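PDB 2QW5: xylose isomerase-like TIM barrel from Anabaena variabilis ATCC 29413, which probably isomerises or epimerises a sugar or sugar phosphate, and binds a zinc ion with D-xylose held close beside it. Local coordinates for residues F94-N99 against P164-L169; L180-I185 against I200-G205; N194-L199 against V213-A218; T232-L237 against G241-V246. All blocks are in the same frame, centred on the assembly; numbering follows the deposited sequence. Where two conformers were deposited one is given.

Interaction 1: residues F94-N99 against P164-L169; sequences FDPSSN and PILDKL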
loop_
_atom_site.group_PDB
_atom_site.type_symbol
_atom_site.label_atom_id
_atom_site.label_comp_id
_atom_site.label_asym_id
_atom_site.label_seq_id
_atom_site.Cartn_x
_atom_site.Cartn_y
_atom_site.Cartn_z
ATOM N N PHE A 94 15.681 -8.446 12.965
ATOM C CA PHE A 94 16.969 -8.228 13.640
ATOM C C PHE A 94 17.068 -6.772 14.000
ATOM O O PHE A 94 17.823 -5.995 13.387
ATOM C CB PHE A 94 18.125 -8.684 12.768
ATOM C CG PHE A 94 18.026 -10.100 12.364
ATOM C CD1 PHE A 94 17.925 -11.121 13.337
ATOM C CD2 PHE A 94 18.000 -10.446 11.013
ATOM C CE1 PHE A 94 17.812 -12.464 12.952
ATOM C CE2 PHE A 94 17.893 -11.789 10.620
ATOM C CZ PHE A 94 17.807 -12.794 11.590
ATOM N N ASP A 95 16.292 -6.403 15.028
ATOM C CA ASP A 95 16.149 -5.019 15.483
ATOM C C ASP A 95 16.686 -4.832 16.913
ATOM O O ASP A 95 16.026 -5.219 17.886
ATOM C CB ASP A 95 14.685 -4.579 15.352
ATOM C CG ASP A 95 14.441 -3.139 15.785
ATOM O OD1 ASP A 95 15.401 -2.386 16.064
ATOM O OD2 ASP A 95 13.249 -2.757 15.849
ATOM N N PRO A 96 17.867 -4.197 17.037
ATOM C CA PRO A 96 18.435 -3.961 18.359
ATOM C C PRO A 96 17.747 -2.907 19.202
ATOM O O PRO A 96 18.069 -2.798 20.376
ATOM C CB PRO A 96 19.876 -3.545 18.054
ATOM C CG PRO A 96 19.812 -2.907 16.737
ATOM C CD PRO A 96 18.790 -3.732 15.981
ATOM N N SER A 97 16.843 -2.142 18.604
ATOM C CA SER A 97 16.050 -1.123 19.289
ATOM C C SER A 97 14.675 -1.655 19.722
ATOM O O SER A 97 13.819 -0.879 20.186
ATOM C CB SER A 97 15.887 0.111 18.378
ATOM O OG SER A 97 15.101 -0.195 17.231
ATOM N N SER A 98 14.451 -2.963 19.626
ATOM C CA SER A 98 13.198 -3.577 20.048
ATOM C C SER A 98 12.970 -3.385 21.544
ATOM O O SER A 98 13.915 -3.247 22.288
ATOM C CB SER A 98 13.207 -5.078 19.776
ATOM O OG SER A 98 12.045 -5.716 20.295
ATOM N N ASN A 99 11.713 -3.352 21.958
ATOM C CA ASN A 99 11.393 -3.334 23.385
ATOM C C ASN A 99 11.568 -4.703 24.023
ATOM O O ASN A 99 11.573 -4.773 25.239
ATOM C CB ASN A 99 9.952 -2.925 23.639
ATOM C CG ASN A 99 9.690 -1.500 23.323
ATOM O OD1 ASN A 99 10.568 -0.626 23.404
ATOM N ND2 ASN A 99 8.441 -1.232 22.984
ATOM N N PRO A 164 22.703 0.046 24.783
ATOM C CA PRO A 164 23.508 -1.025 25.396
ATOM C C PRO A 164 23.879 -2.161 24.442
ATOM O O PRO A 164 24.918 -2.769 24.620
ATOM C CB PRO A 164 22.618 -1.541 26.548
ATOM C CG PRO A 164 21.487 -0.616 26.637
ATOM C CD PRO A 164 21.369 0.169 25.394
ATOM N N ILE A 165 23.036 -2.415 23.429
ATOM C CA ILE A 165 23.282 -3.470 22.448
ATOM C C ILE A 165 24.423 -3.085 21.525
ATOM O O ILE A 165 25.303 -3.919 21.252
ATOM C CB ILE A 165 22.009 -3.827 21.652
ATOM C CG1 ILE A 165 20.897 -4.355 22.595
ATOM C CG2 ILE A 165 22.337 -4.845 20.515
ATOM C CD1 ILE A 165 21.185 -5.728 23.264
ATOM N N LEU A 166 24.419 -1.834 21.058
ATOM C CA LEU A 166 25.504 -1.311 20.221
ATOM C C LEU A 166 26.834 -1.243 20.996
ATOM O O LEU A 166 27.905 -1.479 20.408
ATOM C CB LEU A 166 25.134 0.045 19.564
ATOM C CG LEU A 166 24.342 0.003 18.245
ATOM C CD1 LEU A 166 25.212 -0.621 17.124
ATOM C CD2 LEU A 166 23.077 -0.760 18.344
ATOM N N ASP A 167 26.770 -0.955 22.301
ATOM C CA ASP A 167 27.973 -0.888 23.138
ATOM C C ASP A 167 28.614 -2.292 23.152
ATOM O O ASP A 167 29.829 -2.441 22.908
ATOM C CB ASP A 167 27.614 -0.391 24.570
ATOM C CG ASP A 167 28.544 0.698 25.095
ATOM O OD1 ASP A 167 29.718 0.783 24.669
ATOM O OD2 ASP A 167 28.074 1.506 25.954
ATOM N N LYS A 168 27.785 -3.325 23.378
ATOM C CA LYS A 168 28.249 -4.727 23.399
ATOM C C LYS A 168 28.819 -5.161 22.038
ATOM O O LYS A 168 29.871 -5.827 21.940
ATOM C CB LYS A 168 27.149 -5.702 23.856
ATOM C CG LYS A 168 26.831 -5.663 25.363
ATOM C CD LYS A 168 28.013 -6.137 26.229
ATOM C CE LYS A 168 27.702 -6.115 27.726
ATOM N NZ LYS A 168 27.580 -4.732 28.246
ATOM N N LEU A 169 28.159 -4.735 20.980
ATOM C CA LEU A 169 28.663 -5.001 19.609
ATOM C C LEU A 169 30.007 -4.293 19.386
ATOM O O LEU A 169 30.868 -4.844 18.713
ATOM C CB LEU A 169 27.640 -4.534 18.540
ATOM C CG LEU A 169 27.979 -4.847 17.058
ATOM C CD1 LEU A 169 27.925 -6.346 16.831
ATOM C CD2 LEU A 169 27.023 -4.124 16.137
#
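The compact ring of Pro96 meets the helical segment 164-169 with two atoms of its rim: CB lies 3.7 Å from CG2 of Ile165, and CG lies 4.2 Å from CD2 of Leu166. Beside it, the flat carboxylate of Asp95 is met from above its plane, where OD1 accepts Ser97 N at 2.9 Å and closes an Asx turn. Ser97 OG stands 2.5 Å from the same OD1, a short separation whose exact length is doubtful, and OD2 forms a salt bridge with Arg158. Within the TIM barrel the contact joins the loop that follows strand 83-87 to helix 148-176, the long helix that precedes strand 179-182. Ala107 of helix 101-120 also packs on the proline, which is buried along with both of its partners. No hydrogen bond joins the two segments, so their own contact is apolar; one turn earlier on the helix, Asn161 ND2 bonds Ser97 O.

Proline suits this place twice over. It is the second residue of a type I turn from Asp95 to Ser98, where its fixed phi of -72° is what the turn needs, and its ring offers a rigid apolar surface. The helix is kinked at Pro164, which has no N-H to give to the turn before. The methyl branch of Ile165 does the touching because CG2 stands anti to the backbone N, while CG1 (chi1 -61°) passes the carbonyl O of Pro96 at 3.9 Å.

Interaction 2: residues L180-I185 against I200-G205; sequences LAIEPI and IEFLKG. With ZN (zinc ion), chain D; XLS (D-xylose), chain C.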
loop_
_atom_site.group_PDB
_atom_site.type_symbol
_atom_site.label_atom_id
_atom_site.label_comp_id
_atom_site.label_asym_id
_atom_site.label_seq_id
_atom_site.Cartn_x
_atom_site.Cartn_y
_atom_site.Cartn_z
ATOM N N LEU A 180 32.960 0.080 13.583
ATOM C CA LEU A 180 31.518 0.109 13.261
ATOM C C LEU A 180 31.146 1.546 12.881
ATOM O O LEU A 180 31.244 2.411 13.722
ATOM C CB LEU A 180 30.683 -0.373 14.460
ATOM C CG LEU A 180 30.864 -1.853 14.885
ATOM C CD1 LEU A 180 30.246 -2.105 16.254
ATOM C CD2 LEU A 180 30.294 -2.815 13.836
ATOM N N ALA A 181 30.702 1.781 11.643
ATOM C CA ALA A 181 30.364 3.141 11.125
ATOM C C ALA A 181 28.877 3.251 10.864
ATOM O O ALA A 181 28.418 2.864 9.805
ATOM C CB ALA A 181 31.166 3.451 9.880
ATOM N N ILE A 182 28.126 3.776 11.859
ATOM C CA ILE A 182 26.678 3.979 11.774
ATOM C C ILE A 182 26.389 5.145 10.835
ATOM O O ILE A 182 27.054 6.177 10.887
ATOM C CB ILE A 182 26.016 4.270 13.142
ATOM C CG1 ILE A 182 26.284 3.160 14.168
ATOM C CG2 ILE A 182 24.482 4.407 12.985
ATOM C CD1 ILE A 182 25.833 3.522 15.667
ATOM N N GLU A 183 25.369 4.986 9.995
ATOM C CA GLU A 183 25.061 5.953 8.948
ATOM C C GLU A 183 23.791 6.779 9.212
ATOM O O GLU A 183 22.717 6.207 9.376
ATOM C CB GLU A 183 24.911 5.192 7.612
ATOM C CG GLU A 183 24.841 6.119 6.389
ATOM C CD GLU A 183 24.635 5.382 5.084
ATOM O OE1 GLU A 183 24.221 4.189 5.136
ATOM O OE2 GLU A 183 24.889 6.034 4.017
ATOM N N PRO A 184 23.919 8.128 9.284
ATOM C CA PRO A 184 22.735 8.981 9.230
ATOM C C PRO A 184 22.215 8.855 7.802
ATOM O O PRO A 184 23.011 8.936 6.865
ATOM C CB PRO A 184 23.276 10.389 9.473
ATOM C CG PRO A 184 24.666 10.208 9.950
ATOM C CD PRO A 184 25.145 8.939 9.390
ATOM N N ILE A 185 20.927 8.569 7.653
ATOM C CA ILE A 185 20.296 8.349 6.329
ATOM C C ILE A 185 19.093 9.270 6.239
ATOM O O ILE A 185 18.368 9.392 7.204
ATOM C CB ILE A 185 19.887 6.872 6.176
ATOM C CG1 ILE A 185 21.136 6.010 5.950
ATOM C CG2 ILE A 185 18.906 6.646 5.011
ATOM C CD1 ILE A 185 20.915 4.510 5.973
ATOM N N ILE A 200 24.898 11.756 16.806
ATOM C CA ILE A 200 25.817 12.226 17.831
ATOM C C ILE A 200 25.140 12.078 19.189
ATOM O O ILE A 200 25.767 11.571 20.136
ATOM C CB ILE A 200 26.326 13.644 17.580
ATOM C CG1 ILE A 200 27.437 13.622 16.513
ATOM C CG2 ILE A 200 26.927 14.252 18.857
ATOM C CD1 ILE A 200 27.857 14.970 16.012
ATOM N N GLU A 201 23.871 12.462 19.272
ATOM C CA GLU A 201 23.071 12.288 20.504
ATOM C C GLU A 201 22.946 10.803 20.936
ATOM O O GLU A 201 23.069 10.480 22.120
ATOM C CB GLU A 201 21.693 12.916 20.314
ATOM C CG GLU A 201 20.796 12.936 21.590
ATOM C CD GLU A 201 19.491 13.770 21.432
ATOM O OE1 GLU A 201 19.267 14.445 20.376
ATOM O OE2 GLU A 201 18.684 13.739 22.392
ATOM N N PHE A 202 22.723 9.912 19.964
ATOM C CA PHE A 202 22.647 8.471 20.209
ATOM C C PHE A 202 23.948 7.960 20.804
ATOM O O PHE A 202 23.933 7.220 21.821
ATOM C CB PHE A 202 22.331 7.689 18.912
ATOM C CG PHE A 202 22.406 6.180 19.071
ATOM C CD1 PHE A 202 21.361 5.484 19.651
ATOM C CD2 PHE A 202 23.532 5.473 18.675
ATOM C CE1 PHE A 202 21.423 4.096 19.828
ATOM C CE2 PHE A 202 23.613 4.058 18.855
ATOM C CZ PHE A 202 22.545 3.380 19.418
ATOM N N LEU A 203 25.055 8.329 20.162
ATOM C CA LEU A 203 26.394 7.913 20.598
ATOM C C LEU A 203 26.810 8.366 21.993
ATOM O O LEU A 203 27.679 7.725 22.571
ATOM C CB LEU A 203 27.458 8.274 19.584
ATOM C CG LEU A 203 27.370 7.511 18.249
ATOM C CD1 LEU A 203 28.259 8.182 17.258
ATOM C CD2 LEU A 203 27.726 6.030 18.332
ATOM N N LYS A 204 26.192 9.426 22.532
ATOM C CA LYS A 204 26.497 9.890 23.896
ATOM C C LYS A 204 26.216 8.771 24.912
ATOM O O LYS A 204 26.828 8.748 25.981
ATOM C CB LYS A 204 25.718 11.179 24.250
ATOM C CG LYS A 204 26.025 12.436 23.377
ATOM C CD LYS A 204 27.332 13.153 23.745
ATOM C CE LYS A 204 27.740 14.294 22.771
ATOM N NZ LYS A 204 26.789 15.372 22.480
ATOM N N GLY A 205 25.281 7.869 24.589
ATOM C CA GLY A 205 24.957 6.706 25.431
ATOM C C GLY A 205 25.654 5.381 25.113
ATOM O O GLY A 205 25.276 4.341 25.660
HETATM ZN ZN ZN D . 25.575 5.628 2.034
HETATM C C1 XLS C . 21.323 3.301 1.753
HETATM C C2 XLS C . 21.579 2.241 2.817
HETATM C C3 XLS C . 20.840 0.881 2.557
HETATM C C4 XLS C . 21.638 -0.350 2.941
HETATM O O1 XLS C . 21.204 4.708 1.991
HETATM O O2 XLS C . 22.974 2.081 3.074
HETATM O O3 XLS C . 20.366 0.594 1.240
HETATM O O4 XLS C . 22.108 -0.180 4.247
HETATM O O HOH W 1 23.641 5.250 1.548
#
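Ile182 reaches the helix with a single methyl group: its CD1 stands 3.9 Å from CE2 of Phe202 and 4.1 Å from CD2 of Leu203. The isoleucine crosses the phenylalanine at about a right angle, whereas it and the leucine slide past each other in opposite directions. An extended outer arm (chi2 170°) carries CD1 away from the strand far enough to touch both. Branching at CB suits the extended backbone of a strand, and here the longer branch reaches across to the helix. Further out, Phe202 is backed by Ala162 and Leu166 of helix 148-176, and Leu203 rests on Val211 and Val213 of the adjoining strand.

The two segments belong to one beta-alpha-beta unit of the barrel, strand 179-182, helix 196-203 and strand 211-216. Alternation along the chain sends the next residue, Glu183, to the other side, into the mouth of the barrel where the strand ends. Its CG is anti to the backbone N (chi1 -169°) and the rest of the chain is extended, which delivers the carboxylate to the metal. OE2 binds the zinc ion at 2.1 Å, and Asp216, Gln247 and Glu281 are its other protein ligands. OE1 of Glu183 accepts a hydrogen bond from O2 of D-xylose at 3.2 Å, so one carboxylate links metal and sugar. A water, 2.0 Å from the zinc, donates to the sugar O1. Ile185 adds an apolar wall, its CD1 3.9 Å from C2 of D-xylose, and its backbone O receives the amide ND2 of Asn194.

Interaction 3: residues N194-L199 against V213-A218; sequences NKLSQL and VVIDSA. With ZN (zinc ion), chain D.
Leu196 and Ile215 cross at about a right angle, the fork of the leucine set against the outer arm of the isoleucine: CD2 of Leu196 lies 3.9 Å from CD1 of Ile215. One helical turn on, Leu199 and Val213 instead run past each other in opposite senses, with CD2 of Leu199 3.7 Å from CG1 of Val213. Both leucines hold CG anti to the backbone N (chi1 -150° and -176°), which lays their forks on the strand. Helix 196-203 thereby lies on strand 211-216, closing the second half of a beta-alpha-beta unit of the TIM barrel. Leucine, unbranched at CB, suits a helix, whereas CB branching suits the extended backbone of Val213 and Ile215.

Val214, between the two strand partners, points away from the helix and packs on Tyr245 and Gln247. At the strand's end, Asp216 binds the zinc ion through OD2 at 2.3 Å and weakly caps the following helix through OD1. Gln198 folds back so that OE1 accepts the N-H groups of Asn194 and Lys195.

The contact itself is apolar and buried, so its hold is hydrophobic; polar groups act at its ends, Gln198 at the helix start and Asp216 at the zinc.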
loop_
_atom_site.group_PDB
_atom_site.type_symbol
_atom_site.label_atom_id
_atom_site.label_comp_id
_atom_site.label_asym_id
_atom_site.label_seq_id
_atom_site.Cartn_x
_atom_site.Cartn_y
_atom_site.Cartn_z
ATOM N N ASN A 194 18.396 10.413 11.062
ATOM C CA ASN A 194 18.475 11.104 9.772
ATOM C C ASN A 194 19.632 12.098 9.650
ATOM O O ASN A 194 20.226 12.246 8.560
ATOM C CB ASN A 194 17.159 11.828 9.418
ATOM C CG ASN A 194 15.937 10.920 9.446
ATOM O OD1 ASN A 194 14.949 11.241 10.114
ATOM N ND2 ASN A 194 16.015 9.776 8.777
ATOM N N LYS A 195 19.930 12.773 10.769
ATOM C CA LYS A 195 20.960 13.798 10.862
ATOM C C LYS A 195 22.129 13.383 11.742
ATOM O O LYS A 195 21.993 12.570 12.659
ATOM C CB LYS A 195 20.368 15.068 11.470
ATOM C CG LYS A 195 19.197 15.610 10.752
ATOM C CD LYS A 195 18.396 16.581 11.602
ATOM C CE LYS A 195 19.020 17.931 11.673
ATOM N NZ LYS A 195 18.001 18.868 12.230
ATOM N N LEU A 196 23.266 14.018 11.486
ATOM C CA LEU A 196 24.496 13.778 12.228
ATOM C C LEU A 196 24.275 14.228 13.684
ATOM O O LEU A 196 24.868 13.638 14.581
ATOM C CB LEU A 196 25.696 14.497 11.548
ATOM C CG LEU A 196 27.125 14.007 11.605
ATOM C CD1 LEU A 196 27.273 12.529 11.403
ATOM C CD2 LEU A 196 27.938 14.787 10.519
ATOM N N SER A 197 23.405 15.230 13.920
ATOM C CA SER A 197 23.075 15.671 15.318
ATOM C C SER A 197 22.340 14.555 16.093
ATOM O O SER A 197 22.589 14.334 17.303
ATOM C CB SER A 197 22.247 16.969 15.318
ATOM O OG SER A 197 21.001 16.778 14.665
ATOM N N GLN A 198 21.447 13.847 15.394
ATOM C CA GLN A 198 20.676 12.746 15.987
ATOM C C GLN A 198 21.582 11.546 16.293
ATOM O O GLN A 198 21.402 10.883 17.309
ATOM C CB GLN A 198 19.522 12.328 15.046
ATOM C CG GLN A 198 18.475 13.451 14.855
ATOM C CD GLN A 198 17.524 13.254 13.708
ATOM O OE1 GLN A 198 17.825 12.517 12.752
ATOM N NE2 GLN A 198 16.337 13.890 13.804
ATOM N N LEU A 199 22.503 11.221 15.380
ATOM C CA LEU A 199 23.467 10.131 15.626
ATOM C C LEU A 199 24.482 10.485 16.739
ATOM O O LEU A 199 24.861 9.611 17.514
ATOM C CB LEU A 199 24.195 9.742 14.350
ATOM C CG LEU A 199 25.155 8.561 14.409
ATOM C CD1 LEU A 199 24.549 7.337 15.095
ATOM C CD2 LEU A 199 25.612 8.234 12.984
ATOM N N VAL A 213 30.859 6.651 13.205
ATOM C CA VAL A 213 30.007 7.100 12.103
ATOM C C VAL A 213 30.631 6.997 10.731
ATOM O O VAL A 213 31.847 7.005 10.581
ATOM C CB VAL A 213 29.574 8.604 12.301
ATOM C CG1 VAL A 213 29.206 8.876 13.735
ATOM C CG2 VAL A 213 30.647 9.559 11.913
ATOM N N VAL A 214 29.741 6.904 9.750
ATOM C CA VAL A 214 30.083 7.155 8.363
ATOM C C VAL A 214 29.309 8.440 8.027
ATOM O O VAL A 214 28.137 8.571 8.415
ATOM C CB VAL A 214 29.708 6.027 7.388
ATOM C CG1 VAL A 214 28.272 5.493 7.631
ATOM C CG2 VAL A 214 29.940 6.505 5.964
ATOM N N ILE A 215 29.978 9.399 7.372
ATOM C CA ILE A 215 29.336 10.589 6.839
ATOM C C ILE A 215 29.267 10.376 5.332
ATOM O O ILE A 215 30.306 10.215 4.703
ATOM C CB ILE A 215 30.084 11.900 7.163
ATOM C CG1 ILE A 215 30.299 12.071 8.684
ATOM C CG2 ILE A 215 29.287 13.114 6.592
ATOM C CD1 ILE A 215 31.165 13.249 8.998
ATOM N N ASP A 216 28.042 10.358 4.800
ATOM C CA ASP A 216 27.721 10.185 3.367
ATOM C C ASP A 216 27.200 11.558 2.925
ATOM O O ASP A 216 26.231 12.072 3.530
ATOM C CB ASP A 216 26.666 9.103 3.240
ATOM C CG ASP A 216 26.080 8.952 1.820
ATOM O OD1 ASP A 216 25.726 9.955 1.176
ATOM O OD2 ASP A 216 25.903 7.803 1.401
ATOM N N SER A 217 27.822 12.134 1.891
ATOM C CA SER A 217 27.488 13.480 1.405
ATOM C C SER A 217 26.034 13.641 0.936
ATOM O O SER A 217 25.441 14.699 1.170
ATOM C CB SER A 217 28.443 13.901 0.289
ATOM O OG SER A 217 28.349 13.018 -0.845
ATOM N N ALA A 218 25.460 12.602 0.298
ATOM C CA ALA A 218 24.034 12.630 -0.138
ATOM C C ALA A 218 23.099 12.821 1.061
ATOM O O ALA A 218 22.221 13.699 1.028
ATOM C CB ALA A 218 23.652 11.356 -0.884
HETATM ZN ZN ZN D . 25.575 5.628 2.034
HETATM O O HOH W 1 23.641 5.250 1.548
#

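Interaction 4: residues T232-L237 against G241-V246; sequences TQVEYL and GRLHYV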
loop_
_atom_site.group_PDB
_atom_site.type_symbol
_atom_site.label_atom_id
_atom_site.label_comp_id
_atom_site.label_asym_id
_atom_site.label_seq_id
_atom_site.Cartn_x
_atom_site.Cartn_y
_atom_site.Cartn_z
ATOM N N THR A 232 31.669 21.870 12.808
ATOM C CA THR A 232 31.747 21.600 14.239
ATOM C C THR A 232 31.523 20.102 14.563
ATOM O O THR A 232 32.155 19.542 15.484
ATOM C CB THR A 232 30.725 22.401 15.086
ATOM O OG1 THR A 232 29.384 21.934 14.852
ATOM C CG2 THR A 232 30.812 23.850 14.822
ATOM N N GLN A 233 30.573 19.477 13.849
ATOM C CA GLN A 233 30.275 18.053 14.022
ATOM C C GLN A 233 31.470 17.190 13.543
ATOM O O GLN A 233 31.846 16.225 14.228
ATOM C CB GLN A 233 28.976 17.684 13.285
ATOM C CG GLN A 233 27.739 18.322 13.877
ATOM C CD GLN A 233 26.471 18.218 13.005
ATOM O OE1 GLN A 233 26.521 18.251 11.761
ATOM N NE2 GLN A 233 25.324 18.156 13.672
ATOM N N VAL A 234 32.051 17.521 12.386
ATOM C CA VAL A 234 33.249 16.815 11.892
ATOM C C VAL A 234 34.422 16.882 12.896
ATOM O O VAL A 234 35.015 15.846 13.266
ATOM C CB VAL A 234 33.706 17.297 10.467
ATOM C CG1 VAL A 234 35.058 16.735 10.124
ATOM C CG2 VAL A 234 32.696 16.890 9.424
ATOM N N GLU A 235 34.737 18.090 13.351
ATOM C CA GLU A 235 35.812 18.284 14.340
ATOM C C GLU A 235 35.529 17.515 15.647
ATOM O O GLU A 235 36.432 16.910 16.201
ATOM C CB GLU A 235 36.051 19.788 14.591
ATOM C CG GLU A 235 36.574 20.542 13.330
ATOM C CD GLU A 235 36.494 22.101 13.398
ATOM O OE1 GLU A 235 35.837 22.692 14.307
ATOM O OE2 GLU A 235 37.099 22.729 12.497
ATOM N N TYR A 236 34.273 17.506 16.100
ATOM C CA TYR A 236 33.889 16.771 17.308
ATOM C C TYR A 236 34.096 15.256 17.142
ATOM O O TYR A 236 34.642 14.596 18.007
ATOM C CB TYR A 236 32.435 17.069 17.681
ATOM C CG TYR A 236 31.942 16.256 18.849
ATOM C CD1 TYR A 236 32.382 16.539 20.138
ATOM C CD2 TYR A 236 31.062 15.178 18.668
ATOM C CE1 TYR A 236 31.937 15.789 21.223
ATOM C CE2 TYR A 236 30.616 14.410 19.759
ATOM C CZ TYR A 236 31.057 14.735 21.027
ATOM O OH TYR A 236 30.658 14.010 22.111
ATOM N N LEU A 237 33.655 14.714 16.009
ATOM C CA LEU A 237 33.774 13.284 15.756
ATOM C C LEU A 237 35.211 12.828 15.719
ATOM O O LEU A 237 35.531 11.785 16.308
ATOM C CB LEU A 237 32.998 12.875 14.482
ATOM C CG LEU A 237 31.467 12.906 14.694
ATOM C CD1 LEU A 237 30.732 12.894 13.370
ATOM C CD2 LEU A 237 30.962 11.776 15.633
ATOM N N GLY A 241 37.414 10.293 18.182
ATOM C CA GLY A 241 37.908 9.115 17.508
ATOM C C GLY A 241 36.770 8.291 16.930
ATOM O O GLY A 241 36.884 7.073 16.894
ATOM N N ARG A 242 35.709 8.945 16.447
ATOM C CA ARG A 242 34.512 8.279 15.901
ATOM C C ARG A 242 34.182 8.540 14.431
ATOM O O ARG A 242 33.099 8.138 13.992
ATOM C CB ARG A 242 33.309 8.599 16.792
ATOM C CG ARG A 242 33.360 7.823 18.059
ATOM C CD ARG A 242 32.297 8.217 19.032
ATOM N NE ARG A 242 31.700 7.016 19.605
ATOM C CZ ARG A 242 30.950 6.943 20.698
ATOM N NH1 ARG A 242 30.692 7.996 21.450
ATOM N NH2 ARG A 242 30.474 5.767 21.046
ATOM N N LEU A 243 35.092 9.173 13.675
ATOM C CA LEU A 243 34.884 9.422 12.251
ATOM C C LEU A 243 35.576 8.292 11.545
ATOM O O LEU A 243 36.697 8.413 11.123
ATOM C CB LEU A 243 35.360 10.815 11.823
ATOM C CG LEU A 243 35.134 11.290 10.365
ATOM C CD1 LEU A 243 33.825 10.883 9.774
ATOM C CD2 LEU A 243 35.253 12.797 10.327
ATOM N N HIS A 244 34.856 7.175 11.412
ATOM C CA HIS A 244 35.416 5.955 10.858
ATOM C C HIS A 244 35.421 5.810 9.359
ATOM O O HIS A 244 36.158 4.968 8.835
ATOM C CB HIS A 244 34.720 4.745 11.471
ATOM C CG HIS A 244 34.853 4.660 12.964
ATOM N ND1 HIS A 244 35.967 5.110 13.639
ATOM C CD2 HIS A 244 34.067 4.073 13.891
ATOM C CE1 HIS A 244 35.826 4.852 14.928
ATOM N NE2 HIS A 244 34.691 4.207 15.105
ATOM N N TYR A 245 34.577 6.563 8.656
ATOM C CA TYR A 245 34.418 6.349 7.207
ATOM C C TYR A 245 33.728 7.518 6.545
ATOM O O TYR A 245 33.015 8.255 7.203
ATOM C CB TYR A 245 33.583 5.091 7.022
ATOM C CG TYR A 245 33.602 4.415 5.663
ATOM C CD1 TYR A 245 34.794 4.030 5.036
ATOM C CD2 TYR A 245 32.411 4.022 5.068
ATOM C CE1 TYR A 245 34.773 3.288 3.815
ATOM C CE2 TYR A 245 32.391 3.303 3.859
ATOM C CZ TYR A 245 33.553 2.946 3.249
ATOM O OH TYR A 245 33.484 2.269 2.062
ATOM N N VAL A 246 33.912 7.661 5.233
ATOM C CA VAL A 246 33.359 8.793 4.462
ATOM C C VAL A 246 32.957 8.281 3.080
ATOM O O VAL A 246 33.739 7.556 2.456
ATOM C CB VAL A 246 34.379 9.948 4.292
ATOM C CG1 VAL A 246 33.856 11.022 3.327
ATOM C CG2 VAL A 246 34.699 10.607 5.619
HETATM O O HOH W 2 31.224 11.025 20.919
#
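Leu237 O, in the last turns of helix 227-240, accepts the backbone N-H of Arg242 at 2.8 Å in a nearly straight bond (171°), although the donor is tilted from the carbonyl plane. This bond spans a Schellman motif that ends the helix. Gly241 turns the chain with a positive phi of 71°, a conformation that a residue without a side chain adopts at little cost. Beside the bond, CD2 of Leu237 packs 4.1 Å from CB of Arg242.

The turn leads directly into strand 243-248 of the TIM barrel and lays the helix back against it. Leu243 provides the strand's side of that packing: its CB is 4.1 Å from CB of Leu237, and CG anti to the backbone N (chi1 -176°) takes CD2 to within 3.9 Å of Val234 CG1. Val273 of helix 263-273 touches both Val234 and Leu243.

Arg242 is buried, and arginine suits the place: its aliphatic root packs while its N-H groups satisfy carbonyls, NE that of Val211 at the start of strand 211-216 and NH2 that of Val206 in the preceding loop. At the guanidinium edge, in its plane, a water accepts from NH1 at 3.1 Å and also bonds Tyr236 OH.

How the interactions relate
From the N terminus, interaction 1 closes the longest loop, bringing the chain after strand 83-87 to helix 148-176. That helix leads into strand 179-182, and interactions 1 and 2 touch where Leu169 meets Leu180. Interactions 2 and 3 close short loops, of 14 and 13 residues, within one beta-alpha-beta unit. Their segments alternate along the chain, so they cross, with Glu183, just past the first strand, and Asp216, ending the second, meeting at one zinc ion. Interaction 4 follows in series, closing a tight helix-to-strand turn. Probable backbone hydrogen bonds of Val213 tie it to interaction 3, where strands 211-216 and 243-248 are neighbours, and Arg242 NH1 weakly bonds Leu203 O of interaction 2.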